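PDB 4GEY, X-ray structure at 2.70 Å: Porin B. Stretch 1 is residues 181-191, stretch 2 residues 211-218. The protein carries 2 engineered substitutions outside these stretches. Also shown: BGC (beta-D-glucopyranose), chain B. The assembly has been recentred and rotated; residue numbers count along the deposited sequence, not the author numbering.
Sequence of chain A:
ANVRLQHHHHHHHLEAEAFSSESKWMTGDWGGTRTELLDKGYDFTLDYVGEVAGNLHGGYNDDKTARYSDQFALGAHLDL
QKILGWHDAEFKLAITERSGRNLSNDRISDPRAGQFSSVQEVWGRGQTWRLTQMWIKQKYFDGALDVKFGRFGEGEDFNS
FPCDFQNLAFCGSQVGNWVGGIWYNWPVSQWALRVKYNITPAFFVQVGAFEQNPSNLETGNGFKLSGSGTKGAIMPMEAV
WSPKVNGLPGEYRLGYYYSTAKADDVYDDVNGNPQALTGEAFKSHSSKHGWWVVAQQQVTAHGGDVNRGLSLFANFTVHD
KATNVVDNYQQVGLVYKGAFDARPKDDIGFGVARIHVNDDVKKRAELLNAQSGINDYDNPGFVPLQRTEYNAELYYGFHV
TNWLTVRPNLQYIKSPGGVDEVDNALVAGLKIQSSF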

# COMPACT_ATOMS: atom_id res chain seq x y z
N GLY A 181 7.06 -9.21 0.78
CA GLY A 181 7.72 -10.32 0.13
C GLY A 181 6.76 -11.44 -0.28
O GLY A 181 7.06 -12.18 -1.21
N ILE A 182 5.62 -11.55 0.40
CA ILE A 182 4.60 -12.57 0.07
C ILE A 182 3.21 -11.99 -0.21
O ILE A 182 2.41 -12.59 -0.94
CB ILE A 182 4.45 -13.66 1.18
CG1 ILE A 182 3.92 -13.04 2.47
CG2 ILE A 182 5.77 -14.38 1.42
CD1 ILE A 182 3.51 -14.03 3.51
N TRP A 183 2.91 -10.85 0.40
CA TRP A 183 1.59 -10.22 0.29
C TRP A 183 1.77 -9.11 -0.72
O TRP A 183 2.62 -8.24 -0.56
CB TRP A 183 1.17 -9.69 1.68
CG TRP A 183 -0.03 -8.75 1.79
CD1 TRP A 183 -0.25 -7.61 1.07
CD2 TRP A 183 -1.12 -8.86 2.71
NE1 TRP A 183 -1.42 -7.01 1.48
CE2 TRP A 183 -1.97 -7.75 2.49
CE3 TRP A 183 -1.46 -9.78 3.70
CZ2 TRP A 183 -3.14 -7.56 3.20
CZ3 TRP A 183 -2.63 -9.58 4.41
CH2 TRP A 183 -3.46 -8.48 4.16
N TYR A 184 0.99 -9.14 -1.79
CA TYR A 184 1.20 -8.21 -2.90
C TYR A 184 -0.04 -7.37 -3.19
O TYR A 184 -1.00 -7.86 -3.76
CB TYR A 184 1.57 -8.97 -4.17
CG TYR A 184 2.66 -10.02 -4.01
CD1 TYR A 184 3.76 -9.79 -3.20
CD2 TYR A 184 2.58 -11.23 -4.69
CE1 TYR A 184 4.76 -10.75 -3.06
CE2 TYR A 184 3.57 -12.18 -4.56
CZ TYR A 184 4.65 -11.94 -3.74
OH TYR A 184 5.63 -12.90 -3.62
N ASN A 185 -0.01 -6.11 -2.82
CA ASN A 185 -1.08 -5.21 -3.18
C ASN A 185 -1.08 -4.86 -4.66
O ASN A 185 -0.15 -5.23 -5.41
CB ASN A 185 -0.97 -3.91 -2.38
CG ASN A 185 -1.06 -4.13 -0.88
OD1 ASN A 185 -1.89 -4.88 -0.40
ND2 ASN A 185 -0.19 -3.47 -0.14
N TRP A 186 -2.15 -4.17 -5.07
CA TRP A 186 -2.17 -3.35 -6.29
C TRP A 186 -0.78 -2.76 -6.48
O TRP A 186 -0.29 -2.04 -5.61
CB TRP A 186 -3.17 -2.21 -6.13
CG TRP A 186 -3.19 -1.23 -7.27
CD1 TRP A 186 -2.16 -0.42 -7.69
CD2 TRP A 186 -4.30 -0.94 -8.13
NE1 TRP A 186 -2.55 0.33 -8.76
CE2 TRP A 186 -3.86 0.04 -9.05
CE3 TRP A 186 -5.62 -1.41 -8.22
CZ2 TRP A 186 -4.69 0.56 -10.04
CZ3 TRP A 186 -6.44 -0.90 -9.20
CH2 TRP A 186 -5.97 0.07 -10.10
N PRO A 187 -0.17 -2.96 -7.66
CA PRO A 187 -0.83 -3.41 -8.89
C PRO A 187 -0.61 -4.87 -9.24
O PRO A 187 -0.84 -5.21 -10.40
CB PRO A 187 -0.11 -2.57 -9.94
CG PRO A 187 1.31 -2.49 -9.40
CD PRO A 187 1.23 -2.55 -7.90
N VAL A 188 -0.16 -5.70 -8.30
CA VAL A 188 0.05 -7.12 -8.59
C VAL A 188 -1.28 -7.85 -8.41
O VAL A 188 -2.03 -7.55 -7.49
CB VAL A 188 1.11 -7.76 -7.64
CG1 VAL A 188 1.33 -9.23 -7.97
CG2 VAL A 188 2.42 -7.02 -7.73
N SER A 189 -1.58 -8.79 -9.30
CA SER A 189 -2.76 -9.63 -9.10
C SER A 189 -2.35 -11.08 -8.84
O SER A 189 -1.24 -11.48 -9.16
CB SER A 189 -3.70 -9.58 -10.31
OG SER A 189 -3.25 -10.45 -11.33
N GLN A 190 -3.28 -11.83 -8.23
CA GLN A 190 -3.10 -13.25 -7.90
C GLN A 190 -4.48 -13.87 -7.89
O GLN A 190 -5.48 -13.18 -7.65
CB GLN A 190 -2.56 -13.44 -6.48
CG GLN A 190 -1.21 -12.88 -6.21
CD GLN A 190 -1.23 -11.99 -5.00
OE1 GLN A 190 -2.11 -11.13 -4.85
NE2 GLN A 190 -0.28 -12.20 -4.09
N TRP A 191 -4.55 -15.18 -8.11
CA TRP A 191 -5.82 -15.86 -7.99
C TRP A 191 -6.27 -15.78 -6.54
O TRP A 191 -5.48 -16.00 -5.62
CB TRP A 191 -5.70 -17.32 -8.46
CG TRP A 191 -5.62 -17.45 -9.95
CD1 TRP A 191 -4.54 -17.86 -10.67
CD2 TRP A 191 -6.65 -17.16 -10.90
NE1 TRP A 191 -4.83 -17.86 -12.01
CE2 TRP A 191 -6.12 -17.42 -12.18
CE3 TRP A 191 -7.96 -16.70 -10.80
CZ2 TRP A 191 -6.87 -17.25 -13.35
CZ3 TRP A 191 -8.70 -16.53 -11.96
CH2 TRP A 191 -8.15 -16.80 -13.22
C2 BGC B . 4.05 0.40 -4.95
C3 BGC B . 2.82 0.68 -4.35
C4 BGC B . 2.03 -0.53 -4.12
C5 BGC B . 2.79 -1.62 -3.30
C6 BGC B . 2.19 -2.84 -3.26
C1 BGC B . 4.87 -0.47 -4.14
O1 BGC B . 6.05 -0.70 -4.81
O2 BGC B . 4.76 1.66 -5.19
O3 BGC B . 2.09 1.62 -5.21
O4 BGC B . 0.83 -0.17 -3.50
O5 BGC B . 4.18 -1.72 -3.92
O6 BGC B . 2.31 -3.69 -4.35
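Stretch 2 (211-218) EQNPSNLE

Stretch 1 is mostly loop and turn. It carries a cis peptide bond before Pro187, a turn closed by Val188 N to Asn185 O at 2.9 Å, and strand at its end, where Trp191 has phi/psi of -65/133. Stretch 2 leaves a strand at Glu211 and Gln212 and enters a 3-10 segment at 214-216, for which the hydrogen bonds Asn216 N to Asn213 O and Leu217 N to Pro214 O, both 2.9 Å, are the evidence. The closest CA pairings are Trp191 with Glu211 (CA to CA 5.4 Å), Ile182 with Gln212 (CA to CA 6.4 Å) and Val188 with Asn216 (CA to CA 7.1 Å). Their order is not monotonic, so no single register describes the contact.

The strand ends are joined at Trp191 and Glu211. Glu211 N donates to Trp191 O at 2.9 Å, and Trp191 N donates to Glu211 OE1 at 2.8 Å, each with an angle of 162° at the hydrogen. The carboxylate thus takes up a main-chain amide, while its other oxygen, Glu211 OE2, accepts from Asn213 ND2 at 3.1 Å.

Tyr184, whose CA-to-CB bond points toward stretch 2, provides the main apolar contact. Leu217 CD2 lies 3.7 Å from the centroid of its ring and only 6° off the normal, a CH-pi contact over the face; Leu217 CD1 reaches Tyr184 CE1 at 3.6 Å. Asn213 O approaches the ring edge, 4.0 Å from Tyr184 CE2. The hydroxyl donates to Gly181 O within its own stretch (Tyr184 OH to O, 2.9 Å) and also packs against Pro214 CA at 3.3 Å.

Val188 extends this packing: its CG2 lies 4.0 Å from Leu217 CD2, and its CG1 lies 4.0 Å from Asn216 CB.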

# COMPACT_ATOMS: atom_id res chain seq x y z
N GLU A 211 -3.63 -17.12 -3.70
CA GLU A 211 -2.48 -17.81 -4.24
C GLU A 211 -1.27 -16.96 -3.88
O GLU A 211 -1.29 -15.75 -4.06
CB GLU A 211 -2.61 -17.92 -5.75
CG GLU A 211 -1.29 -18.01 -6.48
CD GLU A 211 -1.44 -17.72 -7.95
OE1 GLU A 211 -2.31 -16.90 -8.31
OE2 GLU A 211 -0.69 -18.34 -8.75
N GLN A 212 -0.23 -17.59 -3.34
CA GLN A 212 0.98 -16.88 -2.98
C GLN A 212 2.11 -17.42 -3.86
O GLN A 212 2.53 -18.58 -3.74
CB GLN A 212 1.23 -16.98 -1.45
CG GLN A 212 2.63 -17.34 -0.98
CD GLN A 212 3.69 -16.34 -1.38
OE1 GLN A 212 3.39 -15.22 -1.80
NE2 GLN A 212 4.96 -16.76 -1.27
N ASN A 213 2.56 -16.58 -4.79
CA ASN A 213 3.36 -17.01 -5.93
C ASN A 213 4.32 -15.92 -6.37
O ASN A 213 3.97 -15.11 -7.22
CB ASN A 213 2.43 -17.37 -7.09
CG ASN A 213 3.16 -17.90 -8.32
OD1 ASN A 213 4.39 -17.86 -8.42
ND2 ASN A 213 2.38 -18.41 -9.28
N PRO A 214 5.54 -15.91 -5.81
CA PRO A 214 6.58 -14.89 -6.04
C PRO A 214 6.88 -14.62 -7.51
O PRO A 214 7.31 -13.52 -7.84
CB PRO A 214 7.82 -15.49 -5.39
CG PRO A 214 7.29 -16.40 -4.36
CD PRO A 214 6.00 -16.96 -4.89
N SER A 215 6.64 -15.59 -8.38
CA SER A 215 6.87 -15.38 -9.80
C SER A 215 5.96 -14.30 -10.39
O SER A 215 6.26 -13.73 -11.44
CB SER A 215 6.75 -16.70 -10.58
OG SER A 215 5.41 -16.93 -10.98
N ASN A 216 4.85 -14.00 -9.71
CA ASN A 216 4.02 -12.85 -10.09
C ASN A 216 4.78 -11.53 -10.07
O ASN A 216 4.40 -10.59 -10.74
CB ASN A 216 2.80 -12.73 -9.18
CG ASN A 216 1.60 -13.49 -9.71
OD1 ASN A 216 1.20 -13.33 -10.88
ND2 ASN A 216 1.01 -14.34 -8.86
N LEU A 217 5.87 -11.48 -9.30
CA LEU A 217 6.67 -10.27 -9.18
C LEU A 217 7.61 -10.08 -10.38
O LEU A 217 7.99 -8.96 -10.70
CB LEU A 217 7.46 -10.26 -7.87
CG LEU A 217 6.64 -10.28 -6.57
CD1 LEU A 217 7.55 -10.21 -5.34
CD2 LEU A 217 5.59 -9.18 -6.52
N GLU A 218 7.98 -11.18 -11.03
CA GLU A 218 8.90 -11.14 -12.17
C GLU A 218 8.30 -10.39 -13.35
O GLU A 218 7.19 -10.72 -13.78
CB GLU A 218 9.25 -12.56 -12.62
CG GLU A 218 9.95 -13.39 -11.57
CD GLU A 218 10.04 -14.87 -11.94
OE1 GLU A 218 10.10 -15.70 -11.00
OE2 GLU A 218 10.06 -15.19 -13.15